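Local structure of BH0493 protein (Bacillus halodurans C-125, 2QEE) at residues E334-N337 and E338-M342; E345-G348 and T349-I352; R305-Q308 and H309-V312; V91-A94 and C95-V98; L364-K367 and W368-K372. The protein binds zinc and is a putative metal-dependent amidohydrolase, its hydrolytic role and substrate being inferred rather than established. All blocks are in the same frame, centred on the assembly; numbering follows the deposited sequence.

Contact 1: E334-N337 and E338-M342; sequences EIIN and EMTRM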
loop_
_atom_site.group_PDB
_atom_site.type_symbol
_atom_site.label_atom_id
_atom_site.label_comp_id
_atom_site.label_asym_id
_atom_site.label_seq_id
_atom_site.Cartn_x
_atom_site.Cartn_y
_atom_site.Cartn_z
ATOM N N GLU C 334 0.918 -9.263 -7.459
ATOM C CA GLU C 334 1.513 -8.046 -6.849
ATOM C C GLU C 334 1.161 -7.983 -5.350
ATOM O O GLU C 334 1.989 -7.665 -4.495
ATOM C CB GLU C 334 0.967 -6.803 -7.592
ATOM C CG GLU C 334 1.349 -5.467 -6.936
ATOM C CD GLU C 334 2.841 -5.132 -7.134
ATOM O OE1 GLU C 334 3.559 -5.891 -7.844
ATOM O OE2 GLU C 334 3.252 -4.095 -6.565
ATOM N N ILE C 335 -0.061 -8.398 -5.014
ATOM C CA ILE C 335 -0.535 -8.354 -3.639
ATOM C C ILE C 335 -0.041 -9.563 -2.853
ATOM O O ILE C 335 0.392 -9.409 -1.714
ATOM C CB ILE C 335 -2.096 -8.167 -3.580
ATOM C CG1 ILE C 335 -2.552 -6.871 -4.352
ATOM C CG2 ILE C 335 -2.570 -8.223 -2.088
ATOM C CD1 ILE C 335 -2.007 -5.543 -3.810
ATOM N N ILE C 336 -0.140 -10.749 -3.434
ATOM C CA ILE C 336 0.412 -11.962 -2.770
ATOM C C ILE C 336 1.895 -11.726 -2.363
ATOM O O ILE C 336 2.296 -12.014 -1.222
ATOM C CB ILE C 336 0.310 -13.204 -3.666
ATOM C CG1 ILE C 336 -1.191 -13.499 -4.001
ATOM C CG2 ILE C 336 1.097 -14.369 -3.005
ATOM C CD1 ILE C 336 -1.269 -14.559 -5.188
ATOM N N ASN C 337 2.657 -11.140 -3.272
ATOM C CA ASN C 337 4.072 -10.918 -2.989
ATOM C C ASN C 337 4.228 -9.923 -1.801
ATOM O O ASN C 337 4.968 -10.168 -0.819
ATOM C CB ASN C 337 4.738 -10.325 -4.233
ATOM C CG ASN C 337 6.216 -10.083 -3.984
ATOM O OD1 ASN C 337 6.949 -11.039 -3.694
ATOM N ND2 ASN C 337 6.625 -8.840 -4.051
ATOM N N GLU C 338 3.597 -8.743 -1.872
ATOM C CA GLU C 338 3.770 -7.792 -0.762
ATOM C C GLU C 338 3.265 -8.354 0.561
ATOM O O GLU C 338 3.952 -8.182 1.591
ATOM C CB GLU C 338 3.183 -6.412 -1.070
ATOM C CG GLU C 338 1.625 -6.351 -1.050
ATOM C CD GLU C 338 1.098 -4.892 -1.311
ATOM O OE1 GLU C 338 -0.009 -4.547 -0.824
ATOM O OE2 GLU C 338 1.781 -4.108 -2.025
ATOM N N MET C 339 2.121 -9.061 0.549
ATOM C CA MET C 339 1.570 -9.568 1.778
ATOM C C MET C 339 2.506 -10.621 2.379
ATOM O O MET C 339 2.731 -10.612 3.566
ATOM C CB MET C 339 0.204 -10.202 1.480
ATOM C CG MET C 339 -0.929 -9.157 1.352
ATOM S SD MET C 339 -2.492 -10.029 0.940
ATOM C CE MET C 339 -2.706 -11.018 2.459
ATOM N N THR C 340 2.989 -11.559 1.564
ATOM C CA THR C 340 3.824 -12.660 2.036
ATOM C C THR C 340 5.138 -12.108 2.637
ATOM O O THR C 340 5.605 -12.593 3.650
ATOM C CB THR C 340 4.020 -13.712 0.905
ATOM O OG1 THR C 340 2.710 -14.195 0.492
ATOM C CG2 THR C 340 4.846 -14.914 1.365
ATOM N N ARG C 341 5.704 -11.083 2.003
ATOM C CA ARG C 341 6.924 -10.471 2.510
ATOM C C ARG C 341 6.680 -9.769 3.845
ATOM O O ARG C 341 7.459 -9.935 4.788
ATOM C CB ARG C 341 7.511 -9.501 1.448
ATOM C CG ARG C 341 8.087 -10.296 0.264
ATOM C CD ARG C 341 8.588 -9.443 -0.859
ATOM N NE ARG C 341 9.139 -10.324 -1.911
ATOM C CZ ARG C 341 10.402 -10.812 -1.885
ATOM N NH1 ARG C 341 11.275 -10.446 -0.907
ATOM N NH2 ARG C 341 10.797 -11.628 -2.833
ATOM N N MET C 342 5.627 -8.959 3.939
ATOM C CA MET C 342 5.287 -8.272 5.195
ATOM C C MET C 342 5.063 -9.292 6.314
ATOM O O MET C 342 5.589 -9.153 7.414
ATOM C CB MET C 342 4.030 -7.370 5.081
ATOM C CG MET C 342 4.253 -6.137 4.148
ATOM S SD MET C 342 2.826 -5.046 4.278
ATOM C CE MET C 342 1.497 -5.948 3.443
HETATM O O HOH W 1 3.499 -3.513 -3.986
HETATM O O HOH W 2 8.936 -12.320 -5.117
#
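R341 reaches back one helical turn to N337, where its NE donates to OD1 at 2.9 Å with an N-H...O angle of 160°. OD1 sits at the edge of the guanidinium, close to its plane, although the amide itself is turned 60° from that plane. A water spans the same pair, donating to OD1 and accepting from NH2 of R341. A leucine in place of R341 would probably leave OD1 without its NE donor and D381, which pairs with NH2, without its mate.

On the next face T340 suits a buried place because its hydroxyl is satisfied within the helix: OG1, anti to the carbonyl carbon (chi1 -58°), gives a 2.8 Å bond to I336 O. T340 N reaches that oxygen from the opposite face of its plane. Further round, I335 CG2 rests 3.5 Å from M339 SD, an apolar contact. A second water donates to OE2 of both E334, a metal-binding residue though no metal binds it in this chain, and E338, whose like charges it bridges; R305 of this chain and R305 of the third subunit also pair with E338.

Helix 333-347 thus lies between helix 363-388, met by I336 and N337, and helix 308-317, met by M339.

Contact 2: E345-G348 and T349-I352; sequences EMLG and TSFI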
loop_
_atom_site.group_PDB
_atom_site.type_symbol
_atom_site.label_atom_id
_atom_site.label_comp_id
_atom_site.label_asym_id
_atom_site.label_seq_id
_atom_site.Cartn_x
_atom_site.Cartn_y
_atom_site.Cartn_z
ATOM N N GLU C 345 8.394 -11.022 7.227
ATOM C CA GLU C 345 9.324 -10.080 7.950
ATOM C C GLU C 345 8.933 -9.872 9.418
ATOM O O GLU C 345 9.794 -9.758 10.269
ATOM C CB GLU C 345 9.427 -8.712 7.184
ATOM C CG GLU C 345 10.237 -8.985 5.856
ATOM C CD GLU C 345 10.182 -7.878 4.809
ATOM O OE1 GLU C 345 9.675 -6.744 5.086
ATOM O OE2 GLU C 345 10.683 -8.212 3.686
ATOM N N MET C 346 7.615 -9.857 9.722
ATOM C CA MET C 346 7.150 -9.566 11.080
ATOM C C MET C 346 6.728 -10.781 11.887
ATOM O O MET C 346 6.516 -10.672 13.108
ATOM C CB MET C 346 5.953 -8.592 11.032
ATOM C CG MET C 346 6.426 -7.142 10.942
ATOM S SD MET C 346 5.066 -5.978 10.954
ATOM C CE MET C 346 4.695 -6.105 9.207
ATOM N N LEU C 347 6.533 -11.895 11.192
ATOM C CA LEU C 347 6.011 -13.116 11.870
ATOM C C LEU C 347 6.900 -14.334 11.662
ATOM O O LEU C 347 6.599 -15.422 12.182
ATOM C CB LEU C 347 4.594 -13.455 11.376
ATOM C CG LEU C 347 3.525 -12.349 11.572
ATOM C CD1 LEU C 347 2.241 -12.868 10.922
ATOM C CD2 LEU C 347 3.309 -12.071 13.049
ATOM N N GLY C 348 7.964 -14.219 10.853
ATOM C CA GLY C 348 8.772 -15.413 10.611
ATOM C C GLY C 348 7.943 -16.428 9.827
ATOM O O GLY C 348 7.403 -16.122 8.803
ATOM N N THR C 349 7.870 -17.660 10.323
ATOM C CA THR C 349 7.037 -18.672 9.681
ATOM C C THR C 349 5.712 -18.936 10.439
ATOM O O THR C 349 5.008 -19.950 10.134
ATOM C CB THR C 349 7.786 -20.030 9.570
ATOM O OG1 THR C 349 8.161 -20.421 10.891
ATOM C CG2 THR C 349 9.037 -19.871 8.647
ATOM N N SER C 350 5.336 -18.054 11.364
ATOM C CA SER C 350 4.125 -18.257 12.210
ATOM C C SER C 350 2.797 -17.738 11.563
ATOM O O SER C 350 2.015 -16.992 12.188
ATOM C CB SER C 350 4.330 -17.677 13.631
ATOM O OG SER C 350 4.440 -16.252 13.691
ATOM N N PHE C 351 2.578 -18.122 10.308
ATOM C CA PHE C 351 1.316 -17.816 9.657
ATOM C C PHE C 351 1.042 -18.821 8.575
ATOM O O PHE C 351 1.901 -19.667 8.279
ATOM C CB PHE C 351 1.387 -16.392 9.042
ATOM C CG PHE C 351 2.384 -16.232 7.865
ATOM C CD1 PHE C 351 1.876 -16.069 6.596
ATOM C CD2 PHE C 351 3.777 -16.132 8.084
ATOM C CE1 PHE C 351 2.750 -15.900 5.481
ATOM C CE2 PHE C 351 4.661 -15.965 7.008
ATOM C CZ PHE C 351 4.148 -15.853 5.704
ATOM N N ILE C 352 -0.131 -18.725 7.953
ATOM C CA ILE C 352 -0.508 -19.594 6.838
ATOM C C ILE C 352 -0.547 -18.712 5.578
ATOM O O ILE C 352 -1.463 -17.870 5.389
ATOM C CB ILE C 352 -1.890 -20.275 7.093
ATOM C CG1 ILE C 352 -1.829 -21.136 8.388
ATOM C CG2 ILE C 352 -2.389 -21.043 5.841
ATOM C CD1 ILE C 352 -3.264 -21.474 8.888
#
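S350 grips L347 O twice, closing a type II' beta turn that ends helix 333-347. The hydroxyl OG donates at 2.8 Å, lying in the carbonyl plane on a lone pair, while the backbone S350 N donates to the same oxygen at 3.0 Å from well above that plane. The two donors therefore divide the oxygen's surface between them. OG is set there by a chi1 of 67°, which tucks it between the backbone N and the carbonyl carbon, and serine suits the place because its short arm can fold straight back onto the turn.

G348 is the first residue to leave the helix. Its positive phi (67°), paired with a psi of -128°, is a conformation that glycine adopts easily and residues with a CB largely avoid. Beyond it, S350 is the centre of an inverse gamma turn, whose F351 N to T349 O bond is weak.

The packing is carried by F351. Its CB lies 4.1 Å from L347 CD1, the two side chains crossing at a slant, and the ring edge comes to G348 O, with CE2 3.3 Å from that oxygen and nearly in line with the ring plane. L347 and F351 both lean on I323 of strand 321-323. N409 of helix 395-414 binds the carbonyls of T349 and F351, and R59 of the third subunit binds that of S350.

G348 O is buried without any hydrogen-bond donor, so the slightly positive C-H edge of F351 probably offers it only modest electrostatic compensation, whereas L347 O nearby accepts two hydrogen bonds.

Contact 3: R305-Q308 and H309-V312; sequences RENQ and HELV
N307 and E310 meet at the first turn of helix 308-317, which follows strand 298-302 in a beta-alpha succession consistent with the barrel of the amidohydrolase superfamily. Across this turn N307 ND2 donates to E310 OE2 at 2.8 Å. The acceptor stays close to the amide plane and is met almost head-on to its C-O bond, although the N-H is bent to 139°. E310 can fold back because its CG sits between the backbone N and the carbonyl carbon (chi1 64°), with the chain extended beyond. ND2 also donates to A281 O, so asparagine serves here as a two-way link. An alanine here instead of E310 would probably deprive ND2 of one acceptor and leave the amide less firmly set.

The backbone takes up the helical pattern with L311 N to N307 O. Waters accept from the early amides, at 2.9 Å from H309 N and 2.9 Å from E310 N.

Q308, anchored through NE2 to M302 O and S304 O, runs beside L311, which packs on V300 and I323, while H309 NE2 binds F329 O of the third subunit. Last in the turn, V312 N bonds Q308 O, and V312 CG2 lies 3.3 Å from that same oxygen.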
loop_
_atom_site.group_PDB
_atom_site.type_symbol
_atom_site.label_atom_id
_atom_site.label_comp_id
_atom_site.label_asym_id
_atom_site.label_seq_id
_atom_site.Cartn_x
_atom_site.Cartn_y
_atom_site.Cartn_z
ATOM N N ARG C 305 -6.732 -4.304 0.684
ATOM C CA ARG C 305 -5.278 -4.197 0.648
ATOM C C ARG C 305 -4.821 -3.410 1.872
ATOM O O ARG C 305 -3.760 -3.684 2.446
ATOM C CB ARG C 305 -4.825 -3.452 -0.629
ATOM C CG ARG C 305 -3.303 -3.417 -0.770
ATOM C CD ARG C 305 -2.943 -2.520 -1.979
ATOM N NE ARG C 305 -1.482 -2.538 -2.105
ATOM C CZ ARG C 305 -0.772 -1.577 -2.675
ATOM N NH1 ARG C 305 -1.401 -0.509 -3.170
ATOM N NH2 ARG C 305 0.542 -1.733 -2.817
ATOM N N GLU C 306 -5.629 -2.418 2.270
ATOM C CA GLU C 306 -5.222 -1.410 3.234
ATOM C C GLU C 306 -5.306 -1.933 4.698
ATOM O O GLU C 306 -4.865 -1.254 5.643
ATOM C CB GLU C 306 -6.051 -0.130 3.075
ATOM C CG GLU C 306 -5.602 0.677 1.884
ATOM C CD GLU C 306 -5.835 -0.015 0.547
ATOM O OE1 GLU C 306 -6.976 -0.499 0.332
ATOM O OE2 GLU C 306 -4.908 0.060 -0.315
ATOM N N ASN C 307 -5.883 -3.142 4.849
ATOM C CA ASN C 307 -5.875 -3.819 6.178
ATOM C C ASN C 307 -4.667 -4.759 6.415
ATOM O O ASN C 307 -4.507 -5.277 7.513
ATOM C CB ASN C 307 -7.172 -4.657 6.374
ATOM C CG ASN C 307 -8.370 -3.833 6.833
ATOM O OD1 ASN C 307 -9.457 -3.980 6.254
ATOM N ND2 ASN C 307 -8.219 -3.014 7.882
ATOM N N GLN C 308 -3.906 -5.061 5.369
ATOM C CA GLN C 308 -3.008 -6.249 5.469
ATOM C C GLN C 308 -1.884 -5.982 6.414
ATOM O O GLN C 308 -1.582 -6.826 7.256
ATOM C CB GLN C 308 -2.435 -6.647 4.077
ATOM C CG GLN C 308 -3.568 -7.015 3.049
ATOM C CD GLN C 308 -4.542 -8.103 3.667
ATOM O OE1 GLN C 308 -4.114 -8.982 4.412
ATOM N NE2 GLN C 308 -5.836 -8.029 3.343
ATOM N N HIS C 309 -1.246 -4.798 6.327
ATOM C CA HIS C 309 -0.091 -4.592 7.203
ATOM C C HIS C 309 -0.516 -4.632 8.680
ATOM O O HIS C 309 0.122 -5.260 9.542
ATOM C CB HIS C 309 0.589 -3.262 6.854
ATOM C CG HIS C 309 1.701 -2.919 7.796
ATOM N ND1 HIS C 309 1.483 -2.171 8.919
ATOM C CD2 HIS C 309 3.009 -3.269 7.814
ATOM C CE1 HIS C 309 2.611 -2.040 9.587
ATOM N NE2 HIS C 309 3.558 -2.694 8.939
ATOM N N GLU C 310 -1.593 -3.896 9.010
ATOM C CA GLU C 310 -2.029 -3.794 10.418
ATOM C C GLU C 310 -2.563 -5.146 10.920
ATOM O O GLU C 310 -2.433 -5.462 12.099
ATOM C CB GLU C 310 -2.990 -2.629 10.613
ATOM C CG GLU C 310 -4.290 -2.779 9.865
ATOM C CD GLU C 310 -5.153 -1.501 9.853
ATOM O OE1 GLU C 310 -4.702 -0.443 10.346
ATOM O OE2 GLU C 310 -6.268 -1.574 9.273
ATOM N N LEU C 311 -3.145 -5.947 10.017
ATOM C CA LEU C 311 -3.472 -7.335 10.411
ATOM C C LEU C 311 -2.210 -8.148 10.858
ATOM O O LEU C 311 -2.246 -8.878 11.879
ATOM C CB LEU C 311 -4.175 -8.047 9.254
ATOM C CG LEU C 311 -4.526 -9.526 9.486
ATOM C CD1 LEU C 311 -5.555 -9.630 10.666
ATOM C CD2 LEU C 311 -5.031 -10.140 8.224
ATOM N N VAL C 312 -1.112 -8.010 10.109
ATOM C CA VAL C 312 0.175 -8.626 10.539
ATOM C C VAL C 312 0.589 -8.097 11.878
ATOM O O VAL C 312 0.969 -8.905 12.793
ATOM C CB VAL C 312 1.275 -8.312 9.531
ATOM C CG1 VAL C 312 2.618 -8.892 10.011
ATOM C CG2 VAL C 312 0.855 -8.894 8.191
HETATM O O HOH W 3 -1.505 -2.912 4.152
HETATM O O HOH W 4 -2.763 -2.009 7.071
#

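Contact 4: V91-A94 and C95-V98; sequences VSEA and CRGV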
loop_
_atom_site.group_PDB
_atom_site.type_symbol
_atom_site.label_atom_id
_atom_site.label_comp_id
_atom_site.label_asym_id
_atom_site.label_seq_id
_atom_site.Cartn_x
_atom_site.Cartn_y
_atom_site.Cartn_z
ATOM N N VAL C 91 -4.288 -12.058 -20.251
ATOM C CA VAL C 91 -3.213 -11.679 -19.284
ATOM C C VAL C 91 -3.630 -11.516 -17.837
ATOM O O VAL C 91 -2.723 -11.485 -16.950
ATOM C CB VAL C 91 -2.454 -10.396 -19.694
ATOM C CG1 VAL C 91 -1.575 -10.654 -21.018
ATOM C CG2 VAL C 91 -3.440 -9.233 -19.905
ATOM N N SER C 92 -4.919 -11.332 -17.554
ATOM C CA SER C 92 -5.355 -11.228 -16.135
ATOM C C SER C 92 -5.013 -12.490 -15.354
ATOM O O SER C 92 -4.813 -13.569 -15.939
ATOM C CB SER C 92 -6.847 -10.934 -15.992
ATOM O OG SER C 92 -7.580 -12.130 -16.237
ATOM N N GLU C 93 -4.975 -12.350 -14.016
ATOM C CA GLU C 93 -4.661 -13.507 -13.193
ATOM C C GLU C 93 -5.646 -14.686 -13.378
ATOM O O GLU C 93 -5.219 -15.855 -13.474
ATOM C CB GLU C 93 -4.597 -13.095 -11.724
ATOM C CG GLU C 93 -4.408 -14.188 -10.704
ATOM C CD GLU C 93 -3.123 -15.055 -10.858
ATOM O OE1 GLU C 93 -2.211 -14.747 -11.638
ATOM O OE2 GLU C 93 -3.120 -16.104 -10.181
ATOM N N ALA C 94 -6.950 -14.374 -13.380
ATOM C CA ALA C 94 -7.987 -15.397 -13.527
ATOM C C ALA C 94 -7.935 -16.073 -14.907
ATOM O O ALA C 94 -8.063 -17.303 -15.020
ATOM C CB ALA C 94 -9.352 -14.775 -13.243
ATOM N N CYS C 95 -7.619 -15.305 -15.952
ATOM C CA CYS C 95 -7.504 -15.912 -17.278
ATOM C C CYS C 95 -6.211 -16.741 -17.365
ATOM O O CYS C 95 -6.231 -17.890 -17.862
ATOM C CB CYS C 95 -7.513 -14.857 -18.357
ATOM S SG CYS C 95 -9.150 -14.074 -18.548
ATOM N N ARG C 96 -5.073 -16.187 -16.896
ATOM C CA ARG C 96 -3.849 -16.972 -16.806
ATOM C C ARG C 96 -4.119 -18.303 -16.097
ATOM O O ARG C 96 -3.631 -19.401 -16.543
ATOM C CB ARG C 96 -2.801 -16.200 -16.025
ATOM C CG ARG C 96 -1.484 -16.913 -15.729
ATOM C CD ARG C 96 -0.882 -16.192 -14.458
ATOM N NE ARG C 96 0.362 -16.857 -14.103
ATOM C CZ ARG C 96 1.003 -16.682 -12.957
ATOM N NH1 ARG C 96 0.504 -15.870 -12.019
ATOM N NH2 ARG C 96 2.131 -17.339 -12.742
ATOM N N GLY C 97 -4.825 -18.231 -14.980
ATOM C CA GLY C 97 -5.128 -19.440 -14.215
ATOM C C GLY C 97 -5.803 -20.541 -15.045
ATOM O O GLY C 97 -5.423 -21.705 -14.931
ATOM N N VAL C 98 -6.800 -20.183 -15.865
ATOM C CA VAL C 98 -7.426 -21.192 -16.752
ATOM C C VAL C 98 -6.367 -21.895 -17.591
ATOM O O VAL C 98 -6.368 -23.136 -17.693
ATOM C CB VAL C 98 -8.546 -20.571 -17.628
ATOM C CG1 VAL C 98 -9.155 -21.602 -18.642
ATOM C CG2 VAL C 98 -9.687 -20.004 -16.737
#
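E93 and R96 form a salt bridge, NH1 to OE1 at 3.0 Å. OE1 accepts on its syn lone pair and lies at the edge of the guanidinium, near its plane, while the carboxylate is turned 72° from that plane. The same oxygen is 3.4 Å from R96 CD, so the acid touches the arm as well as the charged head. E93 gets there by bending at chi2 (59°); R96 stays extended from CG to NE. The other oxygen, OE2, goes to H370 ND1, and R96 NH2 has a long, weak ion pair with D385 of the second subunit.

A second group of bonds belongs to the start of helix 93-104. S92 is its N-cap: OG accepts from C95 N at 3.2 Å, as an N-cap serine does for an amide of the first turn. The small hydroxyl can serve this and E56 of helix 51-58 at once. Behind the cap, R96 N donates to S92 O at 2.8 Å, G97 N to E93 O at 2.8 Å, and V98 N to A94 O at 3.3 Å.

Packing completes the account. A94 and C95 lie on L53 and E56, and C95 and V98 reach F85 of helix 73-86. G97, with no side chain, lets Y366 of helix 363-388 come close against its CA.

Contact 5: L364-K367 and W368-K372; sequences LIYK and WHHSK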
loop_
_atom_site.group_PDB
_atom_site.type_symbol
_atom_site.label_atom_id
_atom_site.label_comp_id
_atom_site.label_asym_id
_atom_site.label_seq_id
_atom_site.Cartn_x
_atom_site.Cartn_y
_atom_site.Cartn_z
ATOM N N LEU C 364 -7.477 -25.804 -8.129
ATOM C CA LEU C 364 -6.375 -26.212 -7.241
ATOM C C LEU C 364 -5.075 -26.204 -8.009
ATOM O O LEU C 364 -4.034 -25.834 -7.421
ATOM C CB LEU C 364 -6.612 -27.625 -6.684
ATOM C CG LEU C 364 -7.769 -27.692 -5.733
ATOM C CD1 LEU C 364 -7.879 -29.163 -5.284
ATOM C CD2 LEU C 364 -7.491 -26.843 -4.511
ATOM N N ILE C 365 -5.110 -26.541 -9.300
ATOM C CA ILE C 365 -3.856 -26.625 -10.061
ATOM C C ILE C 365 -3.238 -25.212 -10.094
ATOM O O ILE C 365 -2.093 -25.023 -9.647
ATOM C CB ILE C 365 -4.075 -27.137 -11.498
ATOM C CG1 ILE C 365 -4.583 -28.586 -11.424
ATOM C CG2 ILE C 365 -2.720 -27.145 -12.305
ATOM C CD1 ILE C 365 -4.950 -29.192 -12.822
ATOM N N TYR C 366 -3.989 -24.247 -10.631
ATOM C CA TYR C 366 -3.365 -22.895 -10.829
ATOM C C TYR C 366 -3.227 -22.127 -9.532
ATOM O O TYR C 366 -2.240 -21.342 -9.342
ATOM C CB TYR C 366 -4.082 -22.065 -11.873
ATOM C CG TYR C 366 -5.174 -21.109 -11.433
ATOM C CD1 TYR C 366 -4.856 -19.888 -10.809
ATOM C CD2 TYR C 366 -6.548 -21.390 -11.695
ATOM C CE1 TYR C 366 -5.812 -18.938 -10.522
ATOM C CE2 TYR C 366 -7.518 -20.431 -11.372
ATOM C CZ TYR C 366 -7.162 -19.234 -10.767
ATOM O OH TYR C 366 -8.112 -18.274 -10.460
ATOM N N LYS C 367 -4.177 -22.274 -8.617
ATOM C CA LYS C 367 -4.082 -21.474 -7.407
ATOM C C LYS C 367 -2.794 -21.844 -6.664
ATOM O O LYS C 367 -2.080 -20.961 -6.151
ATOM C CB LYS C 367 -5.315 -21.666 -6.501
ATOM C CG LYS C 367 -6.628 -21.244 -7.179
ATOM C CD LYS C 367 -7.033 -19.871 -6.829
ATOM C CE LYS C 367 -8.521 -19.714 -7.255
ATOM N NZ LYS C 367 -8.938 -18.307 -6.993
ATOM N N TRP C 368 -2.461 -23.130 -6.593
ATOM C CA TRP C 368 -1.243 -23.566 -5.885
ATOM C C TRP C 368 0.021 -23.345 -6.724
ATOM O O TRP C 368 1.048 -22.957 -6.193
ATOM C CB TRP C 368 -1.418 -25.020 -5.350
ATOM C CG TRP C 368 -2.376 -24.956 -4.211
ATOM C CD1 TRP C 368 -3.679 -25.398 -4.202
ATOM C CD2 TRP C 368 -2.162 -24.299 -2.969
ATOM N NE1 TRP C 368 -4.257 -25.109 -3.000
ATOM C CE2 TRP C 368 -3.358 -24.395 -2.237
ATOM C CE3 TRP C 368 -1.061 -23.633 -2.405
ATOM C CZ2 TRP C 368 -3.491 -23.874 -0.960
ATOM C CZ3 TRP C 368 -1.172 -23.140 -1.138
ATOM C CH2 TRP C 368 -2.409 -23.237 -0.427
ATOM N N HIS C 369 -0.045 -23.568 -8.014
ATOM C CA HIS C 369 1.127 -23.323 -8.870
ATOM C C HIS C 369 1.534 -21.829 -8.783
ATOM O O HIS C 369 2.723 -21.478 -8.590
ATOM C CB HIS C 369 0.763 -23.698 -10.300
ATOM C CG HIS C 369 1.869 -23.531 -11.301
ATOM N ND1 HIS C 369 2.336 -22.289 -11.719
ATOM C CD2 HIS C 369 2.551 -24.452 -12.025
ATOM C CE1 HIS C 369 3.290 -22.466 -12.617
ATOM N NE2 HIS C 369 3.443 -23.767 -12.819
ATOM N N HIS C 370 0.556 -20.937 -8.966
ATOM C CA HIS C 370 0.899 -19.496 -9.034
ATOM C C HIS C 370 1.386 -18.995 -7.689
ATOM O O HIS C 370 2.294 -18.120 -7.614
ATOM C CB HIS C 370 -0.335 -18.672 -9.450
ATOM C CG HIS C 370 -0.825 -18.922 -10.849
ATOM N ND1 HIS C 370 -1.799 -18.124 -11.423
ATOM C CD2 HIS C 370 -0.503 -19.855 -11.780
ATOM C CE1 HIS C 370 -2.074 -18.581 -12.639
ATOM N NE2 HIS C 370 -1.273 -19.600 -12.894
ATOM N N SER C 371 0.752 -19.482 -6.609
ATOM C CA SER C 371 1.147 -19.047 -5.263
ATOM C C SER C 371 2.448 -19.671 -4.831
ATOM O O SER C 371 3.214 -19.040 -4.168
ATOM C CB SER C 371 0.083 -19.402 -4.250
ATOM O OG SER C 371 -1.016 -18.482 -4.428
ATOM N N LYS C 372 2.646 -20.951 -5.122
ATOM C CA LYS C 372 3.920 -21.568 -4.704
ATOM C C LYS C 372 5.154 -20.872 -5.276
ATOM O O LYS C 372 6.101 -20.683 -4.556
ATOM C CB LYS C 372 3.959 -23.073 -5.003
ATOM C CG LYS C 372 3.244 -23.853 -3.898
ATOM C CD LYS C 372 3.322 -25.404 -4.224
ATOM C CE LYS C 372 3.007 -26.266 -2.946
ATOM N NZ LYS C 372 3.254 -27.758 -3.164
#
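H370 lays its imidazole across Y366, one turn earlier. Its CB lies 3.3 Å from Y366 O, the carbonyl oxygen that takes the backbone bond from H370 N. Moving outward, CG is 3.2 Å from this oxygen, which lies over one face of the ring. The carbonyl then gives way to the tyrosine side chain: ND1 and CE1 are each 3.6 Å from Y366 CD1, and NE2 at the far side comes near Y366 CB. That methylene makes a CH-pi contact, 4.1 Å from the imidazole centroid and 22° off its normal. The two rings themselves meet obliquely, with planes at 49°. Histidine suits the position because both nitrogens are bonded to helix 93-104, NE2 to T100 OG1 and ND1 to an acid of the same helix.

These residues lie on helix 363-388, which follows the zinc ligand D357 in the chain and turns one side toward the metal site. On that side K367, bent at chi2 (-96°), folds its CG over the centre of the Y366 ring while NZ binds Y50 OH; its side chain is about 5 Å from that of D357.

W368 and L364 run alongside each other on another face. L364 CD2 sits at the indole edge, in its plane and 4.0 Å from W368 NE1. The indole's CD1 is 3.3 Å from L364 O, and NE1 donates to D26 OD2 of strand 24-26, a use of the N-H that a purely hydrocarbon ring could not provide.

Overall arrangement
From the N terminus the order is contact 4, contact 3, contact 1, contact 2 and contact 5. Each is closed before the next opens, so none nest or cross, and each spans one short turn. Contact 4 starts helix 93-104, contact 3 starts helix 308-317, contacts 1 and 2 share helix 333-347, and contact 5 opens helix 363-388. They are joined in space instead: R305 meets E338, M346 packs on V312, I336 touches S371, and E93 reaches H370. Contact 1 thus touches contacts 2, 3 and 5, and contact 5 carries the connection on to contact 4. Contacts 1 to 4 also meet neighbouring subunits, whereas contact 5 meets none.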